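Local coordinates for putative uncharacterized protein (Wolbachia pipientis, PDB 3F4S) that is a DsbA-type thiol-disulfide oxidoreductase of the thioredoxin fold that probably introduces disulfide bonds into secreted or periplasmic substrate proteins, at residues E23-P27 against L42-Y46; A47-Y52 against V111-I115; L89-M93 against M153-V157; I174-K178 against F202-I206. The protein carries 1 engineered substitution. All blocks are in the same frame, centred on the assembly; numbering follows the deposited sequence. Where two conformers were deposited one is given.

Interaction 1 (E23-P27 against L42-Y46)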
# COMPACT_ATOMS: atom_id res chain seq x y z
N GLU A 23 -12.22 -10.07 -8.51
CA GLU A 23 -12.73 -9.88 -7.16
C GLU A 23 -11.64 -9.37 -6.22
O GLU A 23 -11.93 -8.77 -5.18
CB GLU A 23 -13.34 -11.18 -6.65
CG GLU A 23 -14.61 -11.58 -7.39
CD GLU A 23 -14.96 -13.04 -7.22
OE1 GLU A 23 -14.09 -13.81 -6.75
OE2 GLU A 23 -16.10 -13.42 -7.56
N LEU A 24 -10.38 -9.59 -6.60
CA LEU A 24 -9.25 -9.13 -5.81
C LEU A 24 -8.98 -7.64 -6.05
O LEU A 24 -8.44 -6.95 -5.19
CB LEU A 24 -8.01 -9.96 -6.14
CG LEU A 24 -6.83 -9.85 -5.18
CD1 LEU A 24 -7.31 -9.91 -3.74
CD2 LEU A 24 -5.82 -10.94 -5.46
N LEU A 25 -9.37 -7.16 -7.23
CA LEU A 25 -9.14 -5.76 -7.60
C LEU A 25 -10.31 -4.85 -7.25
O LEU A 25 -10.68 -3.96 -8.01
CB LEU A 25 -8.79 -5.65 -9.08
CG LEU A 25 -7.44 -6.27 -9.46
CD1 LEU A 25 -7.09 -5.94 -10.91
CD2 LEU A 25 -6.33 -5.80 -8.51
N LEU A 26 -10.90 -5.09 -6.08
CA LEU A 26 -11.91 -4.20 -5.53
C LEU A 26 -11.64 -4.05 -4.04
O LEU A 26 -10.88 -4.83 -3.47
CB LEU A 26 -13.32 -4.75 -5.78
CG LEU A 26 -13.61 -6.20 -5.39
CD1 LEU A 26 -13.73 -6.35 -3.88
CD2 LEU A 26 -14.88 -6.69 -6.07
N PRO A 27 -12.24 -3.04 -3.41
CA PRO A 27 -12.05 -2.86 -1.97
C PRO A 27 -12.59 -4.06 -1.20
O PRO A 27 -13.78 -4.40 -1.31
CB PRO A 27 -12.86 -1.60 -1.66
CG PRO A 27 -12.92 -0.87 -2.96
CD PRO A 27 -13.04 -1.95 -3.99
N LEU A 42 -10.00 4.21 -8.32
CA LEU A 42 -9.41 3.32 -7.33
C LEU A 42 -7.96 3.01 -7.69
O LEU A 42 -7.66 2.67 -8.83
CB LEU A 42 -10.19 2.01 -7.28
CG LEU A 42 -9.53 0.87 -6.49
CD1 LEU A 42 -9.32 1.28 -5.04
CD2 LEU A 42 -10.37 -0.41 -6.58
N MET A 43 -7.07 3.14 -6.71
CA MET A 43 -5.69 2.68 -6.86
C MET A 43 -5.39 1.64 -5.79
O MET A 43 -5.56 1.89 -4.60
CB MET A 43 -4.69 3.83 -6.74
CG MET A 43 -3.24 3.35 -6.56
SD MET A 43 -2.05 4.70 -6.36
CE MET A 43 -2.04 5.38 -8.01
N ILE A 44 -4.93 0.47 -6.23
CA ILE A 44 -4.44 -0.56 -5.32
C ILE A 44 -2.95 -0.68 -5.56
O ILE A 44 -2.52 -0.85 -6.69
CB ILE A 44 -5.11 -1.92 -5.58
CG1 ILE A 44 -6.61 -1.84 -5.30
CG2 ILE A 44 -4.45 -3.03 -4.74
CD1 ILE A 44 -7.41 -3.04 -5.80
N GLU A 45 -2.16 -0.55 -4.50
CA GLU A 45 -0.72 -0.68 -4.60
C GLU A 45 -0.25 -1.88 -3.78
O GLU A 45 -0.62 -2.02 -2.62
CB GLU A 45 -0.02 0.58 -4.08
CG GLU A 45 1.49 0.43 -4.00
CD GLU A 45 2.21 1.64 -3.40
OE1 GLU A 45 1.56 2.67 -3.12
OE2 GLU A 45 3.44 1.55 -3.20
N TYR A 46 0.58 -2.73 -4.39
CA TYR A 46 1.33 -3.74 -3.66
C TYR A 46 2.79 -3.33 -3.60
O TYR A 46 3.40 -3.04 -4.63
CB TYR A 46 1.24 -5.10 -4.35
CG TYR A 46 -0.09 -5.81 -4.21
CD1 TYR A 46 -0.33 -6.70 -3.17
CD2 TYR A 46 -1.10 -5.60 -5.14
CE1 TYR A 46 -1.54 -7.36 -3.05
CE2 TYR A 46 -2.32 -6.26 -5.04
CZ TYR A 46 -2.54 -7.14 -3.99
OH TYR A 46 -3.73 -7.79 -3.89
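Ile-44, Leu-25 and Leu-42 lose the most surface where the N-terminal segment 23-27 lies over strand 41-47. Ile-44, with chi1 m and chi2 t, extends CD1 into the bend where Leu-25 leaves helix 21-24; Ile-44 CD1 lies 3.7 Å from Leu-25 CA and 4.0 Å from Leu-25 CD2, so backbone and side chain of the turn share one methyl. Two residues back along the strand, Leu-42 points the same way and lays its CD2 3.8 Å from Leu-25 O and 4.0 Å from Pro-27 CD. Tyr-46 completes this face, its OH 3.9 Å from Leu-24 CG. The hydroxyl is hydrogen-bonded to Arg-80, which also binds the Leu-24 carbonyl and so ties the two segments together through polar contacts. Leu-24 and Tyr-46 both reach helix 150-167 as well. Leu-42, Ile-44 and Tyr-46 alternate with Met-43 and Glu-45 as in any regular strand; strand 41-47 lies inside the mixed sheet of a thioredoxin fold, between 75-81 and 174-179, with helix 150-167 and the N-terminal segment on one face.

Interaction 2 (A47-Y52 against V111-I115)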
# COMPACT_ATOMS: atom_id res chain seq x y z
N ALA A 47 3.36 -3.31 -2.40
CA ALA A 47 4.77 -2.96 -2.27
C ALA A 47 5.38 -3.55 -1.01
O ALA A 47 4.67 -3.82 -0.04
CB ALA A 47 4.95 -1.44 -2.27
N SER A 48 6.69 -3.75 -1.04
CA SER A 48 7.46 -4.14 0.13
C SER A 48 7.97 -2.88 0.81
O SER A 48 8.48 -1.97 0.13
CB SER A 48 8.65 -5.00 -0.30
OG SER A 48 9.66 -4.98 0.68
N LEU A 49 7.86 -2.82 2.13
CA LEU A 49 8.30 -1.65 2.87
C LEU A 49 9.82 -1.44 2.84
O LEU A 49 10.30 -0.35 3.17
CB LEU A 49 7.80 -1.70 4.31
CG LEU A 49 6.28 -1.56 4.49
CD1 LEU A 49 5.84 -1.88 5.92
CD2 LEU A 49 5.82 -0.16 4.09
N THR A 50 10.56 -2.48 2.46
CA THR A 50 12.02 -2.43 2.45
C THR A 50 12.58 -2.30 1.04
O THR A 50 13.79 -2.36 0.82
CB THR A 50 12.61 -3.70 3.09
OG1 THR A 50 12.12 -4.85 2.38
CG2 THR A 50 12.22 -3.81 4.56
N CYS A 51 11.69 -2.14 0.07
CA CYS A 51 12.10 -2.05 -1.33
C CYS A 51 12.53 -0.63 -1.68
O CYS A 51 11.77 0.32 -1.53
CB CYS A 51 10.96 -2.52 -2.23
SG CYS A 51 11.19 -2.12 -3.96
N TYR A 52 13.77 -0.49 -2.16
CA TYR A 52 14.41 0.81 -2.38
C TYR A 52 13.65 1.73 -3.34
O TYR A 52 13.33 2.88 -3.00
CB TYR A 52 15.88 0.64 -2.80
CG TYR A 52 16.63 1.94 -3.05
CD1 TYR A 52 16.64 2.95 -2.10
CD2 TYR A 52 17.33 2.14 -4.23
CE1 TYR A 52 17.33 4.14 -2.32
CE2 TYR A 52 18.01 3.32 -4.47
CZ TYR A 52 18.01 4.31 -3.52
OH TYR A 52 18.70 5.47 -3.78
N VAL A 111 8.11 4.04 7.70
CA VAL A 111 9.00 2.93 7.38
C VAL A 111 9.70 3.16 6.03
O VAL A 111 10.93 3.05 5.92
CB VAL A 111 8.27 1.55 7.42
CG1 VAL A 111 9.24 0.42 7.07
CG2 VAL A 111 7.63 1.32 8.81
N PHE A 112 8.92 3.50 5.00
CA PHE A 112 9.51 3.84 3.70
C PHE A 112 10.58 4.94 3.84
O PHE A 112 11.69 4.82 3.31
CB PHE A 112 8.45 4.35 2.73
CG PHE A 112 7.63 3.28 2.06
CD1 PHE A 112 8.23 2.24 1.36
CD2 PHE A 112 6.25 3.38 2.06
CE1 PHE A 112 7.44 1.28 0.70
CE2 PHE A 112 5.46 2.43 1.41
CZ PHE A 112 6.06 1.38 0.73
N ASN A 113 10.23 6.00 4.57
CA ASN A 113 11.11 7.16 4.74
C ASN A 113 12.42 6.82 5.42
O ASN A 113 13.42 7.50 5.22
CB ASN A 113 10.41 8.25 5.56
CG ASN A 113 9.47 9.09 4.72
OD1 ASN A 113 9.55 9.08 3.50
ND2 ASN A 113 8.60 9.83 5.38
N SER A 114 12.41 5.77 6.24
CA SER A 114 13.57 5.48 7.08
C SER A 114 14.41 4.32 6.54
O SER A 114 15.24 3.76 7.26
CB SER A 114 13.11 5.19 8.51
OG SER A 114 12.41 6.31 9.04
N ILE A 115 14.21 3.97 5.27
CA ILE A 115 14.86 2.79 4.70
C ILE A 115 16.38 2.73 4.94
O ILE A 115 16.92 1.64 5.17
CB ILE A 115 14.53 2.65 3.18
CG1 ILE A 115 15.00 1.30 2.65
CG2 ILE A 115 15.14 3.80 2.39
CD1 ILE A 115 14.48 0.99 1.26
O HOH W 1 12.17 0.69 4.84
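Hydrophobic contacts do most of the work between the loop 47-52 and the end of helix 101-113. Leu-49 is buried most: its CB lies 3.8 Å from Val-111 CG1, and its CD2 sits over one face of the Phe-112 ring as a CH-pi contact, 3.8 Å from the centroid and 17° off the normal. The edge of that ring meets Ala-47, with Phe-112 CZ 4.3 Å from Ala-47 CB. Ile-115, past the helix end, turns its side chain back to the loop, placing CD1 3.4 Å from Thr-50 O and 3.6 Å from Tyr-52 CA. Polar bridging falls to one water, which donates to Leu-49 O (2.7 Å) and Val-111 O (2.9 Å). Within the loop, a type I turn from Ser-48 to Cys-51 is reinforced by an ST turn, Thr-50 N donating to Ser-48 OG at 3.2 Å. The turn leads into Cys-51, the N-cap residue that forms the disulfide with Cys-54 in a CxxC pattern consistent with a thioredoxin-type active site. Around the contact, Phe-112 stacks on His-58 and touches Cys-54 of helix 52-60, Leu-49 leans on helix 86-94, and Val-111 meets helix 127-135.

Interaction 3 (L89-M93 against M153-V157)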
# COMPACT_ATOMS: atom_id res chain seq x y z
N LEU A 89 8.41 -8.04 6.72
CA LEU A 89 7.26 -8.78 7.21
C LEU A 89 6.92 -8.32 8.63
O LEU A 89 5.75 -8.11 8.96
CB LEU A 89 7.51 -10.29 7.15
CG LEU A 89 6.40 -11.19 7.68
CD1 LEU A 89 5.04 -10.82 7.10
CD2 LEU A 89 6.74 -12.63 7.37
N LYS A 90 7.94 -8.15 9.47
CA LYS A 90 7.71 -7.64 10.82
C LYS A 90 7.13 -6.22 10.78
O LYS A 90 6.25 -5.88 11.57
CB LYS A 90 9.01 -7.68 11.64
CG LYS A 90 9.43 -9.09 12.05
CD LYS A 90 8.57 -9.62 13.18
CE LYS A 90 8.78 -11.11 13.37
NZ LYS A 90 8.17 -11.62 14.64
N ALA A 91 7.62 -5.40 9.85
CA ALA A 91 7.09 -4.04 9.70
C ALA A 91 5.61 -4.10 9.29
O ALA A 91 4.78 -3.37 9.84
CB ALA A 91 7.90 -3.26 8.66
N ALA A 92 5.29 -4.98 8.34
CA ALA A 92 3.91 -5.13 7.90
C ALA A 92 3.01 -5.57 9.07
O ALA A 92 1.89 -5.09 9.21
CB ALA A 92 3.82 -6.13 6.75
N MET A 93 3.51 -6.49 9.89
CA MET A 93 2.76 -6.91 11.08
C MET A 93 2.54 -5.73 12.02
O MET A 93 1.44 -5.53 12.54
CB MET A 93 3.50 -8.04 11.79
CG MET A 93 3.52 -9.36 10.98
SD MET A 93 4.66 -10.59 11.64
CE MET A 93 3.96 -10.87 13.27
N MET A 153 0.46 -12.21 10.91
CA MET A 153 1.47 -12.72 9.99
C MET A 153 0.84 -13.61 8.92
O MET A 153 1.12 -13.46 7.72
CB MET A 153 2.56 -13.49 10.74
CG MET A 153 3.63 -14.03 9.81
SD MET A 153 4.87 -15.07 10.61
CE MET A 153 3.86 -16.34 11.36
N ASP A 154 -0.01 -14.54 9.36
CA ASP A 154 -0.69 -15.47 8.46
C ASP A 154 -1.51 -14.72 7.42
O ASP A 154 -1.49 -15.05 6.23
CB ASP A 154 -1.63 -16.38 9.24
CG ASP A 154 -0.90 -17.45 10.04
OD1 ASP A 154 0.32 -17.63 9.83
OD2 ASP A 154 -1.55 -18.09 10.88
N LYS A 155 -2.25 -13.70 7.86
CA LYS A 155 -3.08 -12.93 6.95
C LYS A 155 -2.21 -12.23 5.91
O LYS A 155 -2.51 -12.25 4.72
CB LYS A 155 -3.93 -11.91 7.72
CG LYS A 155 -4.70 -10.95 6.85
N ILE A 156 -1.11 -11.63 6.36
CA ILE A 156 -0.22 -10.93 5.44
C ILE A 156 0.38 -11.87 4.39
O ILE A 156 0.35 -11.57 3.19
CB ILE A 156 0.91 -10.21 6.19
CG1 ILE A 156 0.33 -9.03 6.98
CG2 ILE A 156 1.97 -9.71 5.21
CD1 ILE A 156 1.21 -8.54 8.12
N VAL A 157 0.92 -13.00 4.82
CA VAL A 157 1.54 -13.91 3.86
C VAL A 157 0.53 -14.58 2.94
O VAL A 157 0.83 -14.89 1.79
CB VAL A 157 2.48 -14.97 4.51
CG1 VAL A 157 3.63 -14.28 5.25
CG2 VAL A 157 1.71 -15.91 5.43
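Rotamer choice lets two steeply crossing helices meet, with the axes of 89-93 and 153-157 still 9.9 Å apart and inclined at 114°. Ile-156 is the main probe. In the m, t conformation its CD1 sits on the 92-93 backbone, 3.6 Å from both Ala-92 C and Met-93 N, and 3.8 Å from both Ala-92 CB and Met-93 CG; the small side chain of Ala-92 leaves room for it. Leu-89, t and p, lies among Ile-156, Val-157 and Met-153: its CD1 is 3.8 Å from Ile-156 CG2, and its CD2 4.1 Å from Val-157 CG1 and 4.2 Å from Met-153 CG. Met-93 runs m, t, p and brings SD to 3.7 Å from Met-153 CB. Met-153 itself is extended through chi1 and chi2, so that its end leads away from helix 86-94, and its closest contacts are made by CB and CG. Ile-156 also touches Pro-83. Helices packed through apolar faces in this way make up the helical domain that DsbA proteins insert into the thioredoxin fold, with long helix 150-167 leading back toward strand 174-179.

Interaction 4 (I174-K178 against F202-I206)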
# COMPACT_ATOMS: atom_id res chain seq x y z
N ILE A 174 3.77 -2.70 -7.62
CA ILE A 174 2.78 -2.85 -8.66
C ILE A 174 1.56 -2.01 -8.28
O ILE A 174 1.17 -1.97 -7.11
CB ILE A 174 2.35 -4.32 -8.82
CG1 ILE A 174 3.49 -5.16 -9.39
CG2 ILE A 174 1.12 -4.42 -9.71
CD1 ILE A 174 3.74 -4.92 -10.87
N PHE A 175 0.97 -1.35 -9.28
CA PHE A 175 -0.21 -0.52 -9.08
C PHE A 175 -1.32 -0.95 -10.00
O PHE A 175 -1.10 -1.21 -11.19
CB PHE A 175 0.11 0.95 -9.37
CG PHE A 175 1.27 1.49 -8.59
CD1 PHE A 175 1.06 2.15 -7.39
CD2 PHE A 175 2.57 1.34 -9.06
CE1 PHE A 175 2.13 2.65 -6.67
CE2 PHE A 175 3.64 1.83 -8.33
CZ PHE A 175 3.42 2.49 -7.14
N PHE A 176 -2.53 -1.02 -9.47
CA PHE A 176 -3.70 -1.23 -10.29
C PHE A 176 -4.56 0.01 -10.17
O PHE A 176 -4.93 0.40 -9.06
CB PHE A 176 -4.47 -2.48 -9.85
CG PHE A 176 -3.68 -3.75 -9.99
CD1 PHE A 176 -3.64 -4.44 -11.19
CD2 PHE A 176 -2.95 -4.25 -8.91
CE1 PHE A 176 -2.91 -5.60 -11.32
CE2 PHE A 176 -2.22 -5.41 -9.03
CZ PHE A 176 -2.19 -6.09 -10.24
N ILE A 177 -4.84 0.64 -11.30
CA ILE A 177 -5.61 1.87 -11.33
C ILE A 177 -6.82 1.70 -12.25
O ILE A 177 -6.67 1.42 -13.44
CB ILE A 177 -4.76 3.07 -11.78
CG1 ILE A 177 -3.47 3.15 -10.97
CG2 ILE A 177 -5.57 4.37 -11.67
CD1 ILE A 177 -2.46 4.14 -11.51
N LYS A 178 -8.01 1.87 -11.70
CA LYS A 178 -9.23 1.55 -12.42
C LYS A 178 -10.40 2.35 -11.87
O LYS A 178 -10.28 3.01 -10.83
CB LYS A 178 -9.53 0.05 -12.31
CG LYS A 178 -9.81 -0.42 -10.89
CD LYS A 178 -9.88 -1.94 -10.77
CE LYS A 178 -10.99 -2.51 -11.65
NZ LYS A 178 -12.34 -1.95 -11.33
N PHE A 202 1.69 9.09 -13.66
CA PHE A 202 0.46 8.86 -12.91
C PHE A 202 -0.62 9.92 -13.15
O PHE A 202 -1.81 9.60 -13.22
CB PHE A 202 0.74 8.72 -11.41
CG PHE A 202 1.30 7.38 -11.03
CD1 PHE A 202 0.51 6.25 -11.09
CD2 PHE A 202 2.61 7.25 -10.61
CE1 PHE A 202 1.01 5.01 -10.74
CE2 PHE A 202 3.13 6.02 -10.26
CZ PHE A 202 2.33 4.89 -10.32
N THR A 203 -0.22 11.19 -13.27
CA THR A 203 -1.22 12.23 -13.53
C THR A 203 -1.90 11.99 -14.88
O THR A 203 -3.11 12.18 -15.01
CB THR A 203 -0.66 13.67 -13.45
OG1 THR A 203 0.37 13.84 -14.44
CG2 THR A 203 -0.09 13.95 -12.07
N ASN A 204 -1.13 11.56 -15.86
CA ASN A 204 -1.67 11.24 -17.18
C ASN A 204 -2.69 10.11 -17.12
O ASN A 204 -3.79 10.23 -17.66
CB ASN A 204 -0.53 10.87 -18.14
CG ASN A 204 -1.03 10.52 -19.53
OD1 ASN A 204 -0.80 9.41 -20.01
ND2 ASN A 204 -1.72 11.45 -20.17
N VAL A 205 -2.31 9.02 -16.46
CA VAL A 205 -3.18 7.86 -16.31
C VAL A 205 -4.44 8.21 -15.53
O VAL A 205 -5.56 7.91 -15.96
CB VAL A 205 -2.44 6.69 -15.60
CG1 VAL A 205 -3.43 5.63 -15.14
CG2 VAL A 205 -1.37 6.09 -16.50
N ILE A 206 -4.26 8.87 -14.39
CA ILE A 206 -5.39 9.15 -13.50
C ILE A 206 -6.34 10.21 -14.07
O ILE A 206 -7.56 10.05 -14.01
CB ILE A 206 -4.90 9.55 -12.09
CG1 ILE A 206 -4.22 8.35 -11.43
CG2 ILE A 206 -6.06 10.02 -11.24
CD1 ILE A 206 -3.41 8.70 -10.19
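Phe-202 opens the contact by turning its ring from helix 199-216 toward strand 174-179. Its edge approaches the face of Phe-175 in a T-shaped pair, with centroids 5.0 Å apart and planes at 72°; the closest atoms are Phe-202 CZ and Phe-175 CD2 at 3.8 Å. Ile-177 meets the same ring at its edge, Ile-177 CD1 lying 3.7 Å from Phe-202 CD1. Phe-57 joins both phenylalanines to make an aromatic cluster between helix and sheet. The arrangement is that of the thioredoxin fold, in which the C-terminal helix packs on the sheet after the last two strands, here 174-179 and 192-194; the axes of the two short segments approach to 10.1 Å, at 35°. One turn beyond Phe-202, Val-205 again points at the strand, and its CG1 comes 4.0 Å from Ile-177 CD1, so that Ile-177 CD1 touches both Phe-202 and Val-205, three residues apart on the helix. Val-205 touches His-193 of the edge strand too. Ile-206, whose amide is hydrogen-bonded to Phe-202 O at 2.8 Å, has its CA-to-CB bond pointing sideways, yet its CG1 comes within 4.2 Å of Ile-177 CG2, while the residue also reaches Tyr-69 of helix 62-70.

In the fold
Strands 41-47 and 174-179 are antiparallel neighbours in the sheet, joining interactions 1 and 4 through backbone pairs Ile-44 with Phe-176 and Leu-42 with Lys-178. Their centres are 12 Å apart, and they use opposite faces of that sheet. The chain runs from interaction 1 directly into interaction 2, at the end of strand 41-47 where the redox-active cysteines begin; those centres are 20 Å apart. Interactions 2 and 3 alternate in sequence and touch where Leu-49 packs on Ala-91, coupling the active-site loop to the helical domain. Interactions 3 and 4 lie 26 Å apart between centres, on opposite sides of the molecule, so the four span both the thioredoxin core and its helical insertion.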